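Local coordinates for 3,4-dihydroxy-2-butanone 4-phosphate synthase (Candida albicans, PDB 1TKS), which catalyses the conversion of D-ribulose 5-phosphate to formate and 3,4-dihydroxy-2-butanone 4-phosphate, a step of riboflavin biosynthesis, at residues R52-R66 against Q159-E171. Numbering follows the deposited sequence.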
loop_
_atom_site.group_PDB
_atom_site.type_symbol
_atom_site.label_atom_id
_atom_site.label_comp_id
_atom_site.label_asym_id
_atom_site.label_seq_id
_atom_site.Cartn_x
_atom_site.Cartn_y
_atom_site.Cartn_z
ATOM N N ARG B 52 0.094 3.995 9.669
ATOM C CA ARG B 52 -1.060 4.085 10.557
ATOM C C ARG B 52 -2.117 5.111 10.155
ATOM O O ARG B 52 -3.315 4.854 10.284
ATOM C CB ARG B 52 -0.589 4.380 11.985
ATOM C CG ARG B 52 -1.689 4.826 12.936
ATOM C CD ARG B 52 -2.644 3.704 13.310
ATOM N NE ARG B 52 -3.687 4.210 14.199
ATOM C CZ ARG B 52 -4.730 4.926 13.790
ATOM N NH1 ARG B 52 -4.878 5.209 12.503
ATOM N NH2 ARG B 52 -5.612 5.382 14.669
ATOM N N TYR B 53 -1.675 6.259 9.654
ATOM C CA TYR B 53 -2.598 7.329 9.296
ATOM C C TYR B 53 -2.769 7.584 7.807
ATOM O O TYR B 53 -3.349 8.592 7.411
ATOM C CB TYR B 53 -2.157 8.619 9.994
ATOM C CG TYR B 53 -2.185 8.516 11.503
ATOM C CD1 TYR B 53 -1.006 8.471 12.253
ATOM C CD2 TYR B 53 -3.399 8.434 12.179
ATOM C CE1 TYR B 53 -1.046 8.344 13.648
ATOM C CE2 TYR B 53 -3.448 8.307 13.560
ATOM C CZ TYR B 53 -2.275 8.262 14.289
ATOM O OH TYR B 53 -2.342 8.135 15.662
ATOM N N SER B 54 -2.289 6.660 6.984
ATOM C CA SER B 54 -2.382 6.834 5.540
ATOM C C SER B 54 -2.988 5.641 4.822
ATOM O O SER B 54 -3.412 4.670 5.448
ATOM C CB SER B 54 -0.994 7.088 4.962
ATOM O OG SER B 54 -0.277 5.867 4.895
ATOM N N SER B 55 -3.002 5.722 3.495
ATOM C CA SER B 55 -3.536 4.659 2.655
ATOM C C SER B 55 -2.649 3.428 2.694
ATOM O O SER B 55 -3.073 2.355 2.280
ATOM C CB SER B 55 -3.632 5.123 1.201
ATOM O OG SER B 55 -2.348 5.069 0.587
ATOM N N GLY B 56 -1.416 3.594 3.163
ATOM C CA GLY B 56 -0.497 2.473 3.228
ATOM C C GLY B 56 0.220 2.174 1.922
ATOM O O GLY B 56 1.148 1.370 1.899
ATOM N N TYR B 57 -0.213 2.806 0.833
ATOM C CA TYR B 57 0.417 2.623 -0.477
ATOM C C TYR B 57 1.605 3.583 -0.446
ATOM O O TYR B 57 1.600 4.622 -1.101
ATOM C CB TYR B 57 -0.571 3.019 -1.588
ATOM C CG TYR B 57 -0.365 2.311 -2.910
ATOM C CD1 TYR B 57 -0.483 0.926 -3.000
ATOM C CD2 TYR B 57 -0.078 3.023 -4.075
ATOM C CE1 TYR B 57 -0.323 0.265 -4.215
ATOM C CE2 TYR B 57 0.085 2.368 -5.300
ATOM C CZ TYR B 57 -0.040 0.993 -5.360
ATOM O OH TYR B 57 0.106 0.326 -6.558
ATOM N N VAL B 58 2.623 3.219 0.329
ATOM C CA VAL B 58 3.799 4.065 0.519
ATOM C C VAL B 58 4.744 4.126 -0.671
ATOM O O VAL B 58 5.258 3.104 -1.135
ATOM C CB VAL B 58 4.577 3.628 1.785
ATOM C CG1 VAL B 58 5.792 4.515 1.993
ATOM C CG2 VAL B 58 3.661 3.717 3.007
ATOM N N CYS B 59 4.975 5.348 -1.144
ATOM C CA CYS B 59 5.830 5.602 -2.295
ATOM C C CYS B 59 7.105 6.352 -1.938
ATOM O O CYS B 59 7.150 7.106 -0.964
ATOM C CB CYS B 59 5.043 6.384 -3.349
ATOM S SG CYS B 59 3.587 5.502 -3.981
ATOM N N VAL B 60 8.141 6.140 -2.742
ATOM C CA VAL B 60 9.418 6.785 -2.510
ATOM C C VAL B 60 9.884 7.567 -3.734
ATOM O O VAL B 60 10.485 7.012 -4.653
ATOM C CB VAL B 60 10.497 5.751 -2.108
ATOM C CG1 VAL B 60 11.851 6.432 -1.967
ATOM C CG2 VAL B 60 10.108 5.083 -0.790
ATOM N N PRO B 61 9.575 8.873 -3.772
ATOM C CA PRO B 61 9.982 9.721 -4.895
ATOM C C PRO B 61 11.506 9.777 -4.990
ATOM O O PRO B 61 12.188 9.985 -3.985
ATOM C CB PRO B 61 9.384 11.073 -4.531
ATOM C CG PRO B 61 8.119 10.691 -3.857
ATOM C CD PRO B 61 8.561 9.558 -2.946
ATOM N N LEU B 62 12.023 9.579 -6.199
ATOM C CA LEU B 62 13.455 9.622 -6.473
ATOM C C LEU B 62 13.619 10.377 -7.780
ATOM O O LEU B 62 12.681 10.455 -8.572
ATOM C CB LEU B 62 14.015 8.209 -6.659
ATOM C CG LEU B 62 13.865 7.221 -5.505
ATOM C CD1 LEU B 62 14.240 5.826 -5.981
ATOM C CD2 LEU B 62 14.741 7.658 -4.345
ATOM N N SER B 63 14.794 10.944 -8.022
ATOM C CA SER B 63 14.990 11.637 -9.282
ATOM C C SER B 63 15.138 10.563 -10.355
ATOM O O SER B 63 15.515 9.427 -10.057
ATOM C CB SER B 63 16.253 12.499 -9.237
ATOM O OG SER B 63 17.403 11.687 -9.050
ATOM N N GLU B 64 14.826 10.909 -11.599
ATOM C CA GLU B 64 14.967 9.954 -12.693
ATOM C C GLU B 64 16.412 9.464 -12.763
ATOM O O GLU B 64 16.665 8.285 -13.012
ATOM C CB GLU B 64 14.570 10.605 -14.024
ATOM C CG GLU B 64 13.067 10.582 -14.287
ATOM C CD GLU B 64 12.663 11.341 -15.543
ATOM O OE1 GLU B 64 13.488 11.450 -16.473
ATOM O OE2 GLU B 64 11.510 11.816 -15.607
ATOM N N GLU B 65 17.355 10.372 -12.531
ATOM C CA GLU B 65 18.763 10.015 -12.587
ATOM C C GLU B 65 19.109 8.958 -11.542
ATOM O O GLU B 65 19.855 8.020 -11.827
ATOM C CB GLU B 65 19.645 11.256 -12.402
ATOM C CG GLU B 65 20.918 11.194 -13.236
ATOM C CD GLU B 65 21.819 12.403 -13.072
ATOM O OE1 GLU B 65 21.305 13.540 -12.991
ATOM O OE2 GLU B 65 23.053 12.210 -13.045
ATOM N N ARG B 66 18.561 9.103 -10.338
ATOM C CA ARG B 66 18.816 8.146 -9.269
ATOM C C ARG B 66 18.154 6.804 -9.565
ATOM O O ARG B 66 18.770 5.756 -9.391
ATOM C CB ARG B 66 18.310 8.688 -7.928
ATOM C CG ARG B 66 18.464 7.705 -6.771
ATOM C CD ARG B 66 19.920 7.301 -6.573
ATOM N NE ARG B 66 20.715 8.348 -5.935
ATOM C CZ ARG B 66 20.659 8.646 -4.640
ATOM N NH1 ARG B 66 21.418 9.614 -4.143
ATOM N NH2 ARG B 66 19.849 7.971 -3.835
ATOM N N GLN B 159 19.720 13.914 0.303
ATOM C CA GLN B 159 19.713 13.138 -0.937
ATOM C C GLN B 159 18.377 13.405 -1.632
ATOM O O GLN B 159 17.354 13.578 -0.971
ATOM C CB GLN B 159 19.857 11.641 -0.639
ATOM C CG GLN B 159 21.192 11.240 -0.018
ATOM C CD GLN B 159 22.369 11.547 -0.922
ATOM O OE1 GLN B 159 22.322 11.291 -2.125
ATOM N NE2 GLN B 159 23.440 12.081 -0.344
ATOM N N PRO B 160 18.369 13.448 -2.975
ATOM C CA PRO B 160 17.155 13.699 -3.764
ATOM C C PRO B 160 16.167 12.542 -3.689
ATOM O O PRO B 160 15.845 11.916 -4.699
ATOM C CB PRO B 160 17.704 13.907 -5.173
ATOM C CG PRO B 160 18.881 12.976 -5.197
ATOM C CD PRO B 160 19.533 13.261 -3.860
ATOM N N ALA B 161 15.681 12.274 -2.483
ATOM C CA ALA B 161 14.754 11.176 -2.264
ATOM C C ALA B 161 13.816 11.492 -1.110
ATOM O O ALA B 161 14.236 12.029 -0.088
ATOM C CB ALA B 161 15.536 9.902 -1.959
ATOM N N GLY B 162 12.543 11.159 -1.284
ATOM C CA GLY B 162 11.570 11.393 -0.232
ATOM C C GLY B 162 10.653 10.193 -0.103
ATOM O O GLY B 162 10.815 9.200 -0.809
ATOM N N VAL B 163 9.694 10.268 0.812
ATOM C CA VAL B 163 8.739 9.179 1.000
ATOM C C VAL B 163 7.396 9.855 1.257
ATOM O O VAL B 163 7.327 10.842 1.991
ATOM C CB VAL B 163 9.157 8.248 2.177
ATOM C CG1 VAL B 163 9.341 9.048 3.456
ATOM C CG2 VAL B 163 8.120 7.150 2.374
ATOM N N ILE B 164 6.331 9.343 0.643
ATOM C CA ILE B 164 5.018 9.967 0.776
ATOM C C ILE B 164 3.853 8.982 0.837
ATOM O O ILE B 164 3.978 7.819 0.451
ATOM C CB ILE B 164 4.742 10.935 -0.419
ATOM C CG1 ILE B 164 4.514 10.142 -1.713
ATOM C CG2 ILE B 164 5.930 11.871 -0.628
ATOM C CD1 ILE B 164 4.090 11.013 -2.907
ATOM N N CYS B 165 2.715 9.465 1.330
ATOM C CA CYS B 165 1.496 8.663 1.393
ATOM C C CYS B 165 0.335 9.561 1.796
ATOM O O CYS B 165 0.518 10.518 2.545
ATOM C CB CYS B 165 1.646 7.497 2.371
ATOM S SG CYS B 165 0.545 6.099 1.929
ATOM N N GLU B 166 -0.854 9.231 1.296
ATOM C CA GLU B 166 -2.075 10.004 1.534
ATOM C C GLU B 166 -2.700 9.861 2.916
ATOM O O GLU B 166 -2.946 8.748 3.375
ATOM C CB GLU B 166 -3.148 9.624 0.504
ATOM C CG GLU B 166 -2.723 9.669 -0.955
ATOM C CD GLU B 166 -2.028 8.398 -1.418
ATOM O OE1 GLU B 166 -1.815 8.258 -2.639
ATOM O OE2 GLU B 166 -1.694 7.544 -0.571
ATOM N N LEU B 167 -2.978 10.986 3.568
ATOM C CA LEU B 167 -3.616 10.948 4.883
ATOM C C LEU B 167 -5.065 10.493 4.734
ATOM O O LEU B 167 -5.778 10.952 3.842
ATOM C CB LEU B 167 -3.583 12.335 5.530
ATOM C CG LEU B 167 -2.281 12.710 6.240
ATOM C CD1 LEU B 167 -2.233 14.210 6.450
ATOM C CD2 LEU B 167 -2.179 11.969 7.567
ATOM N N VAL B 168 -5.498 9.588 5.606
ATOM C CA VAL B 168 -6.871 9.090 5.561
ATOM C C VAL B 168 -7.524 9.161 6.938
ATOM O O VAL B 168 -6.876 8.932 7.967
ATOM C CB VAL B 168 -6.949 7.624 5.047
ATOM C CG1 VAL B 168 -6.332 7.520 3.659
ATOM C CG2 VAL B 168 -6.259 6.681 6.016
ATOM N N ARG B 169 -8.812 9.490 6.945
ATOM C CA ARG B 169 -9.589 9.605 8.178
ATOM C C ARG B 169 -9.861 8.236 8.784
ATOM O O ARG B 169 -10.192 7.289 8.074
ATOM C CB ARG B 169 -10.930 10.287 7.897
ATOM C CG ARG B 169 -10.841 11.756 7.519
ATOM C CD ARG B 169 -12.075 12.181 6.733
ATOM N NE ARG B 169 -13.323 11.815 7.401
ATOM C CZ ARG B 169 -13.791 12.404 8.498
ATOM N NH1 ARG B 169 -14.932 11.998 9.038
ATOM N NH2 ARG B 169 -13.119 13.402 9.054
ATOM N N ASP B 170 -9.739 8.132 10.101
ATOM C CA ASP B 170 -9.995 6.863 10.767
ATOM C C ASP B 170 -11.486 6.545 10.841
ATOM O O ASP B 170 -11.874 5.379 10.908
ATOM C CB ASP B 170 -9.406 6.878 12.179
ATOM C CG ASP B 170 -7.901 7.057 12.177
ATOM O OD1 ASP B 170 -7.219 6.296 11.471
ATOM O OD2 ASP B 170 -7.408 7.967 12.869
ATOM N N GLU B 171 -12.320 7.580 10.812
ATOM C CA GLU B 171 -13.764 7.390 10.899
ATOM C C GLU B 171 -14.379 6.638 9.726
ATOM O O GLU B 171 -15.215 5.754 9.916
ATOM C CB GLU B 171 -14.489 8.739 11.026
ATOM C CG GLU B 171 -14.253 9.500 12.327
ATOM C CD GLU B 171 -12.989 10.342 12.314
ATOM O OE1 GLU B 171 -12.772 11.094 13.292
ATOM O OE2 GLU B 171 -12.215 10.256 11.334
HETATM O O HOH W 1 0.054 6.162 -2.857
HETATM O O HOH W 2 1.888 7.567 -1.596
#
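Cys59 and Ile164 form an antiparallel hydrogen-bonded pair where strands 59-63 and 162-166 meet: Cys59 N reaches Ile164 O at 3.1 Å, and Ile164 N returns to Cys59 O at 2.9 Å. Two residues further along each strand, Gly162 N gives a nearly straight bond to Pro61 O. Proline keeps the carbonyl acceptor but has no N-H for Gly162 O; its CD rests against that oxygen instead, with CG near Ile164 CG2. Val58 CG1 packs on Val163 CG2 at 3.5 Å, the beta-branched side chains lying on the side that faces helix 44-52.

Between Ser54 and Cys59 the register slips by two residues, and residues 54-57 loop round the Cys165 side chain. Its SG, anti to the backbone N (chi1 -154°), lies near both serine hydroxyls and Gly56 N. Serine suits both places, its short hydroxyl closing an ST turn: Ser54 OG accepts from Gly56 N, and Ser55 OG from Tyr57 N. Glycine fits between them because at its positive phi a CB would jam against Ser55 O. Ser55 OG also donates to Glu166 OE2 at 2.8 Å, on its syn side but well out of the carboxylate plane.

Beyond the turns, Val168 N bonds Tyr53 O, and Arg52 NH1 forms a salt bridge with Asp170 OD1 at 2.8 Å, standing 37° out of the carboxylate plane. At the other end Arg66 NH1 gives Gln159 OE1 a weak bond.

Further out, Leu50 O bonds Ser54 OG, Ala114 O holds Arg66 NH2, and Phe49, Phe184 and His188 surround the Tyr53 ring. Glu166, bent at chi2 (84°), also lies beside Asp34, which probably binds the substrate. Two waters bridge the split: one joins Tyr57 O to Glu166 OE1, the other Tyr57 O to Ile164 O.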